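Local coordinates for protein polysaccharide deacetylase (Ammonifex degensii, PDB 4WCJ) that probably removes N-acetyl groups from poly-beta-1,6-N-acetyl-D-glucosamine, as a zinc-binding deacetylase of carbohydrate esterase family 4, at residues A[37-42]-A[233-238]; A[171-176]-A[204-209]; A[226-231]-A[241-246]. All coordinates share one frame; numbering follows the deposited sequence.

Contact 1. Residues A[37-42]-A[233-238]; sequences LVVLCY and KVNRPG
N235 meets L37 through backbone and side chain together. The two residues form a single antiparallel hydrogen-bonded pair, with L37 N giving a nearly straight bond (173°) to N235 O at 2.8 Å. In return, L37 O is gripped twice by the asparagine, by N235 N at 2.8 Å and by its amide nitrogen ND2 at 3.1 Å. The two donors come from opposite faces of the L37 carbonyl plane. The amide is brought there by CG standing opposite the carbonyl carbon and beside the backbone N (chi1 -62°), a torsion that folds ND2 back over the oxygen its own backbone already binds. ND2 also donates to G244 O, so one buried amide group ties the loop to two strands. ND2 of N235 lies 4.0 Å from CG2 of V39, whose side chain crosses that of N235 at about a right angle.

The valines on the flank add an apolar touch: CG2 of V38 lies against CG2 of V234 at 4.0 Å, the two side chains meeting at a slant. Beyond the bridge a water takes over, accepting from V39 N and donating to K233 O, each at 2.8 Å, which spans the gap as the chains diverge.

Strand 36-42 belongs to the parallel barrel sheet, and 233-238 lies in the loop joining strands 226-229 and 242-247. V38 and L40 bond by their backbones to strand 91-99, V39 packs on V243 and R245 of strand 242-247, and helix 75-82 closes over L37 through A78 and Y81 and over N235 through L82.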
ATOM      1  N   LEU A  37     -15.118  -1.364   0.399  1.00 51.88           N
ATOM      2  CA  LEU A  37     -13.770  -1.108   0.891  1.00 48.62           C
ATOM      3  C   LEU A  37     -12.995  -0.114   0.037  1.00 47.18           C
ATOM      4  O   LEU A  37     -12.698  -0.396  -1.118  1.00 47.16           O
ATOM      5  CB  LEU A  37     -12.982  -2.414   0.954  1.00 47.11           C
ATOM      6  CG  LEU A  37     -11.483  -2.293   1.257  1.00 48.46           C
ATOM      7  CD1 LEU A  37     -11.241  -1.752   2.659  1.00 47.38           C
ATOM      8  CD2 LEU A  37     -10.783  -3.630   1.057  1.00 47.82           C
ATOM      9  N   VAL A  38     -12.651   1.032   0.612  1.00 46.09           N
ATOM     10  CA  VAL A  38     -11.741   1.965  -0.047  1.00 45.21           C
ATOM     11  C   VAL A  38     -10.354   1.822   0.567  1.00 46.06           C
ATOM     12  O   VAL A  38     -10.209   1.756   1.784  1.00 46.05           O
ATOM     13  CB  VAL A  38     -12.238   3.432   0.057  1.00 45.46           C
ATOM     14  CG1 VAL A  38     -11.104   4.420  -0.187  1.00 43.40           C
ATOM     15  CG2 VAL A  38     -13.383   3.665  -0.917  1.00 49.16           C
ATOM     16  N   VAL A  39      -9.337   1.740  -0.283  1.00 41.42           N
ATOM     17  CA  VAL A  39      -7.975   1.562   0.188  1.00 39.48           C
ATOM     18  C   VAL A  39      -7.153   2.803  -0.151  1.00 41.97           C
ATOM     19  O   VAL A  39      -7.015   3.160  -1.319  1.00 41.24           O
ATOM     20  CB  VAL A  39      -7.333   0.300  -0.428  1.00 36.51           C
ATOM     21  CG1 VAL A  39      -5.945   0.078   0.130  1.00 33.93           C
ATOM     22  CG2 VAL A  39      -8.200  -0.922  -0.143  1.00 37.93           C
ATOM     23  N   LEU A  40      -6.623   3.468   0.875  1.00 42.46           N
ATOM     24  CA  LEU A  40      -5.874   4.706   0.663  1.00 40.67           C
ATOM     25  C   LEU A  40      -4.397   4.418   0.438  1.00 37.50           C
ATOM     26  O   LEU A  40      -3.823   3.549   1.091  1.00 33.14           O
ATOM     27  CB  LEU A  40      -6.045   5.651   1.853  1.00 39.93           C
ATOM     28  CG  LEU A  40      -7.481   5.929   2.300  1.00 40.44           C
ATOM     29  CD1 LEU A  40      -7.503   6.840   3.523  1.00 36.16           C
ATOM     30  CD2 LEU A  40      -8.295   6.519   1.172  1.00 42.75           C
ATOM     31  N   CYS A  41      -3.797   5.136  -0.505  1.00 38.24           N
ATOM     32  CA  CYS A  41      -2.369   5.034  -0.761  1.00 35.54           C
ATOM     33  C   CYS A  41      -1.667   6.349  -0.430  1.00 33.72           C
ATOM     34  O   CYS A  41      -1.845   7.360  -1.118  1.00 33.15           O
ATOM     35  CB  CYS A  41      -2.094   4.646  -2.214  1.00 36.30           C
ATOM     36  SG  CYS A  41      -0.333   4.620  -2.636  1.00 34.04           S
ATOM     37  N   TYR A  42      -0.878   6.315   0.640  1.00 31.72           N
ATOM     38  CA  TYR A  42      -0.011   7.418   1.046  1.00 31.96           C
ATOM     39  C   TYR A  42       1.445   7.087   0.719  1.00 30.79           C
ATOM     40  O   TYR A  42       1.779   5.927   0.448  1.00 28.69           O
ATOM     41  CB  TYR A  42      -0.135   7.702   2.546  1.00 30.76           C
ATOM     42  CG  TYR A  42      -1.487   8.159   3.040  1.00 31.89           C
ATOM     43  CD1 TYR A  42      -1.827   9.510   3.043  1.00 34.84           C
ATOM     44  CD2 TYR A  42      -2.412   7.248   3.537  1.00 31.16           C
ATOM     45  CE1 TYR A  42      -3.059   9.938   3.511  1.00 36.82           C
ATOM     46  CE2 TYR A  42      -3.650   7.665   4.002  1.00 33.97           C
ATOM     47  CZ  TYR A  42      -3.965   9.012   3.992  1.00 37.33           C
ATOM     48  OH  TYR A  42      -5.190   9.435   4.456  1.00 40.21           O
ATOM     49  N   LYS A 233     -11.277   3.081  -6.811  1.00 51.59           N
ATOM     50  CA  LYS A 233     -12.623   2.514  -6.834  1.00 54.56           C
ATOM     51  C   LYS A 233     -13.065   2.067  -5.453  1.00 51.92           C
ATOM     52  O   LYS A 233     -12.244   1.952  -4.541  1.00 48.38           O
ATOM     53  CB  LYS A 233     -12.688   1.329  -7.797  1.00 57.18           C
ATOM     54  CG  LYS A 233     -11.619   0.281  -7.540  1.00 56.66           C
ATOM     55  CD  LYS A 233     -11.910  -1.014  -8.276  1.00 59.34           C
ATOM     56  CE  LYS A 233     -13.008  -1.796  -7.572  1.00 66.43           C
ATOM     57  NZ  LYS A 233     -13.174  -3.174  -8.119  1.00 70.78           N
ATOM     58  N   VAL A 234     -14.366   1.825  -5.295  1.00 53.53           N
ATOM     59  CA  VAL A 234     -14.846   1.123  -4.108  1.00 52.76           C
ATOM     60  C   VAL A 234     -14.724  -0.369  -4.361  1.00 52.05           C
ATOM     61  O   VAL A 234     -15.348  -0.899  -5.280  1.00 54.48           O
ATOM     62  CB  VAL A 234     -16.310   1.463  -3.748  1.00 55.78           C
ATOM     63  CG1 VAL A 234     -16.788   0.584  -2.584  1.00 54.45           C
ATOM     64  CG2 VAL A 234     -16.455   2.933  -3.395  1.00 58.47           C
ATOM     65  N   ASN A 235     -13.914  -1.041  -3.547  1.00 50.52           N
ATOM     66  CA  ASN A 235     -13.712  -2.477  -3.695  1.00 49.43           C
ATOM     67  C   ASN A 235     -14.822  -3.258  -3.003  1.00 51.90           C
ATOM     68  O   ASN A 235     -15.255  -2.896  -1.911  1.00 50.90           O
ATOM     69  CB  ASN A 235     -12.340  -2.885  -3.148  1.00 45.03           C
ATOM     70  CG  ASN A 235     -11.196  -2.219  -3.905  1.00 44.30           C
ATOM     71  OD1 ASN A 235     -10.847  -2.628  -5.013  1.00 43.92           O
ATOM     72  ND2 ASN A 235     -10.620  -1.179  -3.313  1.00 43.12           N
ATOM     73  N   ARG A 236     -15.280  -4.322  -3.660  1.00 52.79           N
ATOM     74  CA  ARG A 236     -16.413  -5.114  -3.187  1.00 57.46           C
ATOM     75  C   ARG A 236     -16.026  -6.589  -3.056  1.00 57.14           C
ATOM     76  O   ARG A 236     -15.062  -7.029  -3.680  1.00 55.16           O
ATOM     77  CB  ARG A 236     -17.600  -4.953  -4.143  1.00 60.52           C
ATOM     78  CG  ARG A 236     -18.175  -3.541  -4.211  1.00 63.46           C
ATOM     79  CD  ARG A 236     -18.995  -3.212  -2.970  1.00 68.15           C
ATOM     80  NE  ARG A 236     -20.132  -4.120  -2.814  1.00 72.65           N
ATOM     81  CZ  ARG A 236     -20.942  -4.137  -1.758  1.00 72.78           C
ATOM     82  NH1 ARG A 236     -21.945  -5.005  -1.707  1.00 76.85           N
ATOM     83  NH2 ARG A 236     -20.754  -3.288  -0.754  1.00 67.62           N
ATOM     84  N   PRO A 237     -16.771  -7.360  -2.242  1.00 60.86           N
ATOM     85  CA  PRO A 237     -16.464  -8.793  -2.143  1.00 59.93           C
ATOM     86  C   PRO A 237     -16.464  -9.471  -3.511  1.00 58.59           C
ATOM     87  O   PRO A 237     -17.332  -9.194  -4.343  1.00 62.19           O
ATOM     88  CB  PRO A 237     -17.590  -9.331  -1.256  1.00 62.64           C
ATOM     89  CG  PRO A 237     -17.995  -8.167  -0.423  1.00 62.98           C
ATOM     90  CD  PRO A 237     -17.842  -6.960  -1.312  1.00 62.79           C
ATOM     91  N   GLY A 238     -15.478 -10.330  -3.747  1.00 56.55           N
ATOM     92  CA  GLY A 238     -15.345 -10.998  -5.027  1.00 56.52           C
ATOM     93  C   GLY A 238     -14.420 -10.277  -5.990  1.00 61.50           C
ATOM     94  O   GLY A 238     -14.327 -10.640  -7.162  1.00 67.33           O
TER
HETATM   95  O   HOH W   1     -10.050   2.380  -2.901  1.00 35.94           O

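Contact 2. Residues A[171-176]-A[204-209]; sequences PVFLLP and FAYPYG
This is a buried apolar contact between two loops: P171 and F173, in the turn that leads to helix 179-197, pack against Y206, P207 and Y208, just past the end of strand 203-205 and beside the zinc site. F173 carries much of the contact. Its CG sits between the backbone N and the carbonyl carbon (chi1 60°), which carries the ring out of the short 3-10 turn 172-174 toward P207. There the far end of the ring works in two ways: P207 O lies at its edge, near the ring plane, 3.5 Å from CZ, while the same CZ is 3.8 Å from CD of the proline. On the neighbouring corner CE1 comes within 3.9 Å of CD1 of Y206, the two aromatic side chains crossing at an angle.

The loop after strand 203-205 follows a strand of the beta/alpha barrel of family 4 carbohydrate esterases, at the rim where the metal is held. P207 packs on H162, and A205 O accepts from ND1 of H157; both histidines are zinc ligands, so the A205 carbonyl probably helps to orient H157. Within 206-209, G209 N bonds to Y206 O (3.0 Å).

At the other end of the contact the side chains of P171 and Y208 run alongside each other, pointing opposite ways, with CG of the proline 3.6 Å and its CB 3.8 Å from CD2 of the tyrosine. Y208 also meets the ring of H162 and stands edge-to-face with W164. The hydroxyl of Y206 bonds to D216 and T215 of helix 213-221.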
ATOM      1  N   PRO A 171       6.919   1.676 -16.744  1.00 46.28           N
ATOM      2  CA  PRO A 171       7.925   1.188 -15.792  1.00 43.13           C
ATOM      3  C   PRO A 171       8.877   0.176 -16.416  1.00 45.39           C
ATOM      4  O   PRO A 171       8.479  -0.556 -17.326  1.00 45.84           O
ATOM      5  CB  PRO A 171       7.085   0.520 -14.698  1.00 41.17           C
ATOM      6  CG  PRO A 171       5.722   1.069 -14.854  1.00 43.77           C
ATOM      7  CD  PRO A 171       5.550   1.346 -16.308  1.00 45.83           C
ATOM      8  N   VAL A 172      10.110   0.130 -15.922  1.00 46.44           N
ATOM      9  CA  VAL A 172      11.111  -0.804 -16.429  1.00 46.20           C
ATOM     10  C   VAL A 172      10.647  -2.265 -16.409  1.00 50.77           C
ATOM     11  O   VAL A 172      11.029  -3.055 -17.279  1.00 46.09           O
ATOM     12  CB  VAL A 172      12.421  -0.694 -15.623  1.00 50.36           C
ATOM     13  CG1 VAL A 172      13.082   0.658 -15.866  1.00 51.12           C
ATOM     14  CG2 VAL A 172      12.155  -0.916 -14.128  1.00 49.63           C
ATOM     15  N   PHE A 173       9.822  -2.634 -15.432  1.00 48.15           N
ATOM     16  CA  PHE A 173       9.426  -4.032 -15.318  1.00 43.17           C
ATOM     17  C   PHE A 173       8.299  -4.407 -16.282  1.00 44.49           C
ATOM     18  O   PHE A 173       7.891  -5.573 -16.339  1.00 46.56           O
ATOM     19  CB  PHE A 173       9.032  -4.379 -13.873  1.00 39.56           C
ATOM     20  CG  PHE A 173       7.882  -3.577 -13.328  1.00 40.03           C
ATOM     21  CD1 PHE A 173       6.575  -4.000 -13.511  1.00 44.05           C
ATOM     22  CD2 PHE A 173       8.110  -2.427 -12.593  1.00 43.18           C
ATOM     23  CE1 PHE A 173       5.514  -3.274 -12.997  1.00 44.99           C
ATOM     24  CE2 PHE A 173       7.049  -1.701 -12.063  1.00 45.84           C
ATOM     25  CZ  PHE A 173       5.748  -2.128 -12.278  1.00 45.17           C
ATOM     26  N   LEU A 174       7.808  -3.437 -17.047  1.00 46.03           N
ATOM     27  CA  LEU A 174       6.798  -3.716 -18.069  1.00 46.63           C
ATOM     28  C   LEU A 174       7.360  -3.584 -19.480  1.00 51.66           C
ATOM     29  O   LEU A 174       6.630  -3.728 -20.461  1.00 51.76           O
ATOM     30  CB  LEU A 174       5.589  -2.791 -17.905  1.00 46.89           C
ATOM     31  CG  LEU A 174       4.821  -2.896 -16.586  1.00 42.58           C
ATOM     32  CD1 LEU A 174       3.623  -1.960 -16.576  1.00 42.05           C
ATOM     33  CD2 LEU A 174       4.380  -4.338 -16.306  1.00 38.78           C
ATOM     34  N   LEU A 175       8.655  -3.297 -19.574  1.00 53.90           N
ATOM     35  CA  LEU A 175       9.355  -3.259 -20.855  1.00 49.73           C
ATOM     36  C   LEU A 175       9.367  -4.653 -21.480  1.00 55.06           C
ATOM     37  O   LEU A 175       9.302  -5.654 -20.765  1.00 53.13           O
ATOM     38  CB  LEU A 175      10.784  -2.738 -20.674  1.00 51.43           C
ATOM     39  CG  LEU A 175      10.907  -1.267 -20.280  1.00 51.75           C
ATOM     40  CD1 LEU A 175      12.366  -0.854 -20.175  1.00 57.83           C
ATOM     41  CD2 LEU A 175      10.169  -0.398 -21.283  1.00 53.09           C
ATOM     42  N   PRO A 176       9.442  -4.727 -22.816  1.00 58.12           N
ATOM     43  CA  PRO A 176       9.441  -6.033 -23.482  1.00 57.42           C
ATOM     44  C   PRO A 176      10.602  -6.923 -23.046  1.00 56.35           C
ATOM     45  O   PRO A 176      11.709  -6.428 -22.827  1.00 57.11           O
ATOM     46  CB  PRO A 176       9.572  -5.673 -24.969  1.00 61.20           C
ATOM     47  CG  PRO A 176       9.124  -4.249 -25.071  1.00 62.27           C
ATOM     48  CD  PRO A 176       9.520  -3.610 -23.775  1.00 60.06           C
ATOM     49  N   PHE A 204       1.153  -7.500  -2.605  1.00 28.69           N
ATOM     50  CA  PHE A 204       2.045  -6.803  -3.529  1.00 26.85           C
ATOM     51  C   PHE A 204       1.390  -5.542  -4.085  1.00 30.12           C
ATOM     52  O   PHE A 204       0.194  -5.536  -4.381  1.00 30.55           O
ATOM     53  CB  PHE A 204       2.443  -7.735  -4.687  1.00 30.57           C
ATOM     54  CG  PHE A 204       3.473  -7.148  -5.621  1.00 27.13           C
ATOM     55  CD1 PHE A 204       3.097  -6.325  -6.680  1.00 27.46           C
ATOM     56  CD2 PHE A 204       4.813  -7.456  -5.464  1.00 28.71           C
ATOM     57  CE1 PHE A 204       4.041  -5.801  -7.530  1.00 27.72           C
ATOM     58  CE2 PHE A 204       5.763  -6.931  -6.321  1.00 30.26           C
ATOM     59  CZ  PHE A 204       5.381  -6.104  -7.347  1.00 28.77           C
ATOM     60  N   ALA A 205       2.182  -4.481  -4.229  1.00 29.30           N
ATOM     61  CA  ALA A 205       1.722  -3.236  -4.858  1.00 28.71           C
ATOM     62  C   ALA A 205       2.625  -2.875  -6.024  1.00 27.72           C
ATOM     63  O   ALA A 205       3.850  -2.809  -5.879  1.00 27.20           O
ATOM     64  CB  ALA A 205       1.684  -2.098  -3.852  1.00 28.49           C
ATOM     65  N   TYR A 206       2.018  -2.647  -7.184  1.00 26.78           N
ATOM     66  CA  TYR A 206       2.765  -2.241  -8.372  1.00 27.59           C
ATOM     67  C   TYR A 206       3.281  -0.818  -8.246  1.00 30.34           C
ATOM     68  O   TYR A 206       2.499   0.099  -7.994  1.00 29.39           O
ATOM     69  CB  TYR A 206       1.891  -2.321  -9.623  1.00 28.57           C
ATOM     70  CG  TYR A 206       1.626  -3.708 -10.174  1.00 29.62           C
ATOM     71  CD1 TYR A 206       2.667  -4.508 -10.639  1.00 29.59           C
ATOM     72  CD2 TYR A 206       0.331  -4.201 -10.269  1.00 29.46           C
ATOM     73  CE1 TYR A 206       2.427  -5.768 -11.154  1.00 30.29           C
ATOM     74  CE2 TYR A 206       0.084  -5.464 -10.792  1.00 31.52           C
ATOM     75  CZ  TYR A 206       1.135  -6.242 -11.231  1.00 30.59           C
ATOM     76  OH  TYR A 206       0.887  -7.492 -11.761  1.00 33.60           O
ATOM     77  N   PRO A 207       4.592  -0.626  -8.439  1.00 30.09           N
ATOM     78  CA  PRO A 207       5.080   0.746  -8.594  1.00 33.91           C
ATOM     79  C   PRO A 207       4.417   1.380  -9.813  1.00 32.99           C
ATOM     80  O   PRO A 207       4.242   0.701 -10.837  1.00 32.17           O
ATOM     81  CB  PRO A 207       6.586   0.572  -8.793  1.00 36.28           C
ATOM     82  CG  PRO A 207       6.894  -0.778  -8.202  1.00 35.48           C
ATOM     83  CD  PRO A 207       5.678  -1.615  -8.501  1.00 32.60           C
ATOM     84  N   TYR A 208       4.014   2.639  -9.661  1.00 28.80           N
ATOM     85  CA  TYR A 208       3.337   3.441 -10.689  1.00 29.94           C
ATOM     86  C   TYR A 208       1.912   2.938 -10.939  1.00 28.93           C
ATOM     87  O   TYR A 208       1.184   3.502 -11.747  1.00 34.28           O
ATOM     88  CB  TYR A 208       4.165   3.487 -11.985  1.00 29.31           C
ATOM     89  CG  TYR A 208       5.607   3.850 -11.717  1.00 31.82           C
ATOM     90  CD1 TYR A 208       5.965   5.137 -11.312  1.00 33.93           C
ATOM     91  CD2 TYR A 208       6.609   2.896 -11.827  1.00 34.46           C
ATOM     92  CE1 TYR A 208       7.288   5.460 -11.034  1.00 34.16           C
ATOM     93  CE2 TYR A 208       7.931   3.215 -11.560  1.00 35.71           C
ATOM     94  CZ  TYR A 208       8.261   4.486 -11.163  1.00 35.75           C
ATOM     95  OH  TYR A 208       9.579   4.759 -10.906  1.00 37.19           O
ATOM     96  N   GLY A 209       1.509   1.892 -10.221  1.00 32.37           N
ATOM     97  CA  GLY A 209       0.099   1.578 -10.073  1.00 33.75           C
ATOM     98  C   GLY A 209      -0.538   0.502 -10.926  1.00 34.29           C
ATOM     99  O   GLY A 209      -1.704   0.166 -10.710  1.00 34.84           O
TER

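Contact 3. Residues A[226-231]-A[241-246]; sequences LVFTLR and PFVGRV
T229 O is held by R245, whose NE donates to it at 3.2 Å (161°) and whose backbone N adds a weak bond. The oxygen lies at the edge of the guanidinium, in its plane, although NE stands above the carbonyl plane. This lies at the C-terminal end of a parallel strand pair, 226-229 with 242-246, in the beta/alpha barrel. The backbones are joined by V227 N to P241 O (2.7 Å), V243 N to V227 O and T229 N to V243 O.

On the face with F228 and V243, the ring of F228 receives CB of V243 over one face, a CH-pi contact 3.9 Å from the centroid. R245 packs at the same ring: its CG lies at the edge, and the guanidinium plane is turned 72° from the ring. The bend of the arginine at chi3 (-63°) turns NE toward T229 O, while NH2 forms a salt bridge with D98 and NH1 bonds to T96. On the other face V227 CB touches F242 CD1 at 4.0 Å.

T229 OG1 accepts from R231 N in an ST turn. A water accepts from R245 NH2 and donates to F228 O, both at 2.9 Å.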
ATOM      1  N   LEU A 226      -3.151 -10.838  -2.700  1.00 36.50           N
ATOM      2  CA  LEU A 226      -3.703  -9.569  -3.156  1.00 37.29           C
ATOM      3  C   LEU A 226      -2.664  -8.767  -3.908  1.00 38.76           C
ATOM      4  O   LEU A 226      -1.498  -8.700  -3.504  1.00 37.07           O
ATOM      5  CB  LEU A 226      -4.235  -8.734  -1.993  1.00 32.76           C
ATOM      6  CG  LEU A 226      -5.442  -9.267  -1.225  1.00 34.33           C
ATOM      7  CD1 LEU A 226      -5.693  -8.392  -0.005  1.00 34.21           C
ATOM      8  CD2 LEU A 226      -6.695  -9.360  -2.104  1.00 35.78           C
ATOM      9  N   VAL A 227      -3.121  -8.150  -4.988  1.00 35.86           N
ATOM     10  CA  VAL A 227      -2.302  -7.316  -5.850  1.00 35.87           C
ATOM     11  C   VAL A 227      -2.954  -5.938  -5.902  1.00 31.91           C
ATOM     12  O   VAL A 227      -4.111  -5.809  -6.302  1.00 32.24           O
ATOM     13  CB  VAL A 227      -2.179  -7.921  -7.256  1.00 37.99           C
ATOM     14  CG1 VAL A 227      -1.350  -7.017  -8.159  1.00 39.00           C
ATOM     15  CG2 VAL A 227      -1.582  -9.334  -7.175  1.00 38.17           C
ATOM     16  N   PHE A 228      -2.226  -4.919  -5.459  1.00 32.15           N
ATOM     17  CA  PHE A 228      -2.796  -3.580  -5.310  1.00 32.23           C
ATOM     18  C   PHE A 228      -2.394  -2.632  -6.429  1.00 29.12           C
ATOM     19  O   PHE A 228      -1.220  -2.549  -6.790  1.00 29.99           O
ATOM     20  CB  PHE A 228      -2.371  -2.963  -3.985  1.00 26.68           C
ATOM     21  CG  PHE A 228      -2.946  -3.645  -2.780  1.00 32.64           C
ATOM     22  CD1 PHE A 228      -2.455  -4.873  -2.357  1.00 32.66           C
ATOM     23  CD2 PHE A 228      -3.960  -3.046  -2.056  1.00 34.43           C
ATOM     24  CE1 PHE A 228      -2.974  -5.496  -1.235  1.00 28.60           C
ATOM     25  CE2 PHE A 228      -4.483  -3.660  -0.929  1.00 33.32           C
ATOM     26  CZ  PHE A 228      -3.986  -4.889  -0.521  1.00 33.28           C
ATOM     27  N   THR A 229      -3.385  -1.911  -6.942  1.00 29.56           N
ATOM     28  CA  THR A 229      -3.203  -0.958  -8.030  1.00 30.22           C
ATOM     29  C   THR A 229      -3.545   0.451  -7.561  1.00 31.75           C
ATOM     30  O   THR A 229      -3.901   0.643  -6.407  1.00 30.49           O
ATOM     31  CB  THR A 229      -4.095  -1.319  -9.228  1.00 29.84           C
ATOM     32  OG1 THR A 229      -5.465  -1.010  -8.931  1.00 33.25           O
ATOM     33  CG2 THR A 229      -3.999  -2.805  -9.561  1.00 28.23           C
ATOM     34  N   LEU A 230      -3.463   1.427  -8.468  1.00 36.07           N
ATOM     35  CA  LEU A 230      -3.911   2.791  -8.174  1.00 37.99           C
ATOM     36  C   LEU A 230      -5.173   3.121  -8.980  1.00 40.62           C
ATOM     37  O   LEU A 230      -5.397   4.267  -9.384  1.00 43.77           O
ATOM     38  CB  LEU A 230      -2.800   3.808  -8.463  1.00 37.49           C
ATOM     39  CG  LEU A 230      -1.615   3.754  -7.493  1.00 33.71           C
ATOM     40  CD1 LEU A 230      -0.488   4.688  -7.917  1.00 34.84           C
ATOM     41  CD2 LEU A 230      -2.075   4.059  -6.064  1.00 32.62           C
ATOM     42  N   ARG A 231      -5.992   2.101  -9.219  1.00 42.96           N
ATOM     43  CA  ARG A 231      -7.317   2.294  -9.798  1.00 47.29           C
ATOM     44  C   ARG A 231      -8.271   2.720  -8.689  1.00 47.84           C
ATOM     45  O   ARG A 231      -8.626   1.917  -7.829  1.00 48.90           O
ATOM     46  CB  ARG A 231      -7.811   1.014 -10.487  1.00 50.78           C
ATOM     47  CG  ARG A 231      -9.000   1.228 -11.408  1.00 57.46           C
ATOM     48  CD  ARG A 231      -9.357  -0.036 -12.186  1.00 63.21           C
ATOM     49  NE  ARG A 231      -8.324  -0.441 -13.141  1.00 63.74           N
ATOM     50  CZ  ARG A 231      -8.468  -1.438 -14.013  1.00 62.35           C
ATOM     51  NH1 ARG A 231      -9.601  -2.127 -14.054  1.00 61.24           N
ATOM     52  NH2 ARG A 231      -7.482  -1.747 -14.846  1.00 59.75           N
ATOM     53  N   PRO A 241      -8.138 -11.324  -6.624  1.00 44.84           N
ATOM     54  CA  PRO A 241      -7.027 -10.754  -5.856  1.00 45.45           C
ATOM     55  C   PRO A 241      -6.699  -9.290  -6.128  1.00 40.82           C
ATOM     56  O   PRO A 241      -5.711  -8.815  -5.586  1.00 38.91           O
ATOM     57  CB  PRO A 241      -5.840 -11.633  -6.272  1.00 47.15           C
ATOM     58  CG  PRO A 241      -6.209 -12.188  -7.644  1.00 51.70           C
ATOM     59  CD  PRO A 241      -7.675 -11.935  -7.883  1.00 53.67           C
ATOM     60  N   PHE A 242      -7.482  -8.583  -6.936  1.00 44.56           N
ATOM     61  CA  PHE A 242      -7.082  -7.241  -7.348  1.00 43.68           C
ATOM     62  C   PHE A 242      -7.759  -6.125  -6.558  1.00 46.11           C
ATOM     63  O   PHE A 242      -8.988  -6.101  -6.428  1.00 51.44           O
ATOM     64  CB  PHE A 242      -7.344  -7.075  -8.843  1.00 41.88           C
ATOM     65  CG  PHE A 242      -6.592  -8.056  -9.665  1.00 42.24           C
ATOM     66  CD1 PHE A 242      -5.226  -7.912  -9.834  1.00 43.67           C
ATOM     67  CD2 PHE A 242      -7.229  -9.152 -10.221  1.00 46.75           C
ATOM     68  CE1 PHE A 242      -4.510  -8.830 -10.569  1.00 45.94           C
ATOM     69  CE2 PHE A 242      -6.519 -10.075 -10.963  1.00 45.87           C
ATOM     70  CZ  PHE A 242      -5.151  -9.912 -11.134  1.00 43.34           C
ATOM     71  N   VAL A 243      -6.944  -5.214  -6.032  1.00 39.73           N
ATOM     72  CA  VAL A 243      -7.428  -4.153  -5.150  1.00 40.33           C
ATOM     73  C   VAL A 243      -7.133  -2.746  -5.673  1.00 39.57           C
ATOM     74  O   VAL A 243      -5.973  -2.344  -5.777  1.00 38.69           O
ATOM     75  CB  VAL A 243      -6.808  -4.263  -3.740  1.00 38.03           C
ATOM     76  CG1 VAL A 243      -7.580  -3.399  -2.770  1.00 39.67           C
ATOM     77  CG2 VAL A 243      -6.802  -5.710  -3.257  1.00 37.24           C
ATOM     78  N   GLY A 244      -8.181  -1.979  -5.950  1.00 38.65           N
ATOM     79  CA  GLY A 244      -8.005  -0.614  -6.424  1.00 39.02           C
ATOM     80  C   GLY A 244      -7.807   0.385  -5.294  1.00 41.64           C
ATOM     81  O   GLY A 244      -8.595   0.431  -4.343  1.00 48.21           O
ATOM     82  N   ARG A 245      -6.742   1.177  -5.374  1.00 37.26           N
ATOM     83  CA  ARG A 245      -6.434   2.125  -4.306  1.00 37.45           C
ATOM     84  C   ARG A 245      -6.571   3.566  -4.777  1.00 34.75           C
ATOM     85  O   ARG A 245      -6.318   3.879  -5.945  1.00 35.14           O
ATOM     86  CB  ARG A 245      -5.016   1.912  -3.760  1.00 32.12           C
ATOM     87  CG  ARG A 245      -4.727   0.525  -3.207  1.00 31.80           C
ATOM     88  CD  ARG A 245      -3.333   0.490  -2.609  1.00 31.84           C
ATOM     89  NE  ARG A 245      -2.327   0.731  -3.641  1.00 31.51           N
ATOM     90  CZ  ARG A 245      -1.058   1.026  -3.394  1.00 33.50           C
ATOM     91  NH1 ARG A 245      -0.626   1.117  -2.142  1.00 28.79           N
ATOM     92  NH2 ARG A 245      -0.218   1.226  -4.403  1.00 30.98           N
ATOM     93  N   VAL A 246      -6.969   4.432  -3.851  1.00 35.72           N
ATOM     94  CA  VAL A 246      -7.015   5.864  -4.081  1.00 36.92           C
ATOM     95  C   VAL A 246      -5.714   6.521  -3.635  1.00 37.40           C
ATOM     96  O   VAL A 246      -5.393   6.518  -2.456  1.00 37.09           O
ATOM     97  CB  VAL A 246      -8.176   6.528  -3.315  1.00 38.39           C
ATOM     98  CG1 VAL A 246      -8.180   8.042  -3.569  1.00 38.39           C
ATOM     99  CG2 VAL A 246      -9.508   5.900  -3.706  1.00 42.14           C
TER
HETATM  100  O   HOH W   2      -0.143   0.103  -7.026  1.00 29.67           O

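In the fold
All three contacts reach one curved parallel sheet. Contacts 1 and 3 have centres about 7 Å apart and lie on neighbouring strands, 36-42 for contact 1 and 242-247 for contact 3, joined where V39 O meets V246 N; along the chain their segments alternate. The centre of contact 2 is about 13 Å from that of contact 3 and about 20 Å from that of contact 1. It connects through strand 203-205, which bonds to strand 226-229, and its segments both fall between those of contact 1 in sequence, closing before contact 3 opens. The order across the sheet is thus 203-205, 226-229, 242-247, 36-42, which joins the C-terminal strands to the N-terminal one. Contact 2 lies nearest the zinc, with R245 of contact 3 also close by.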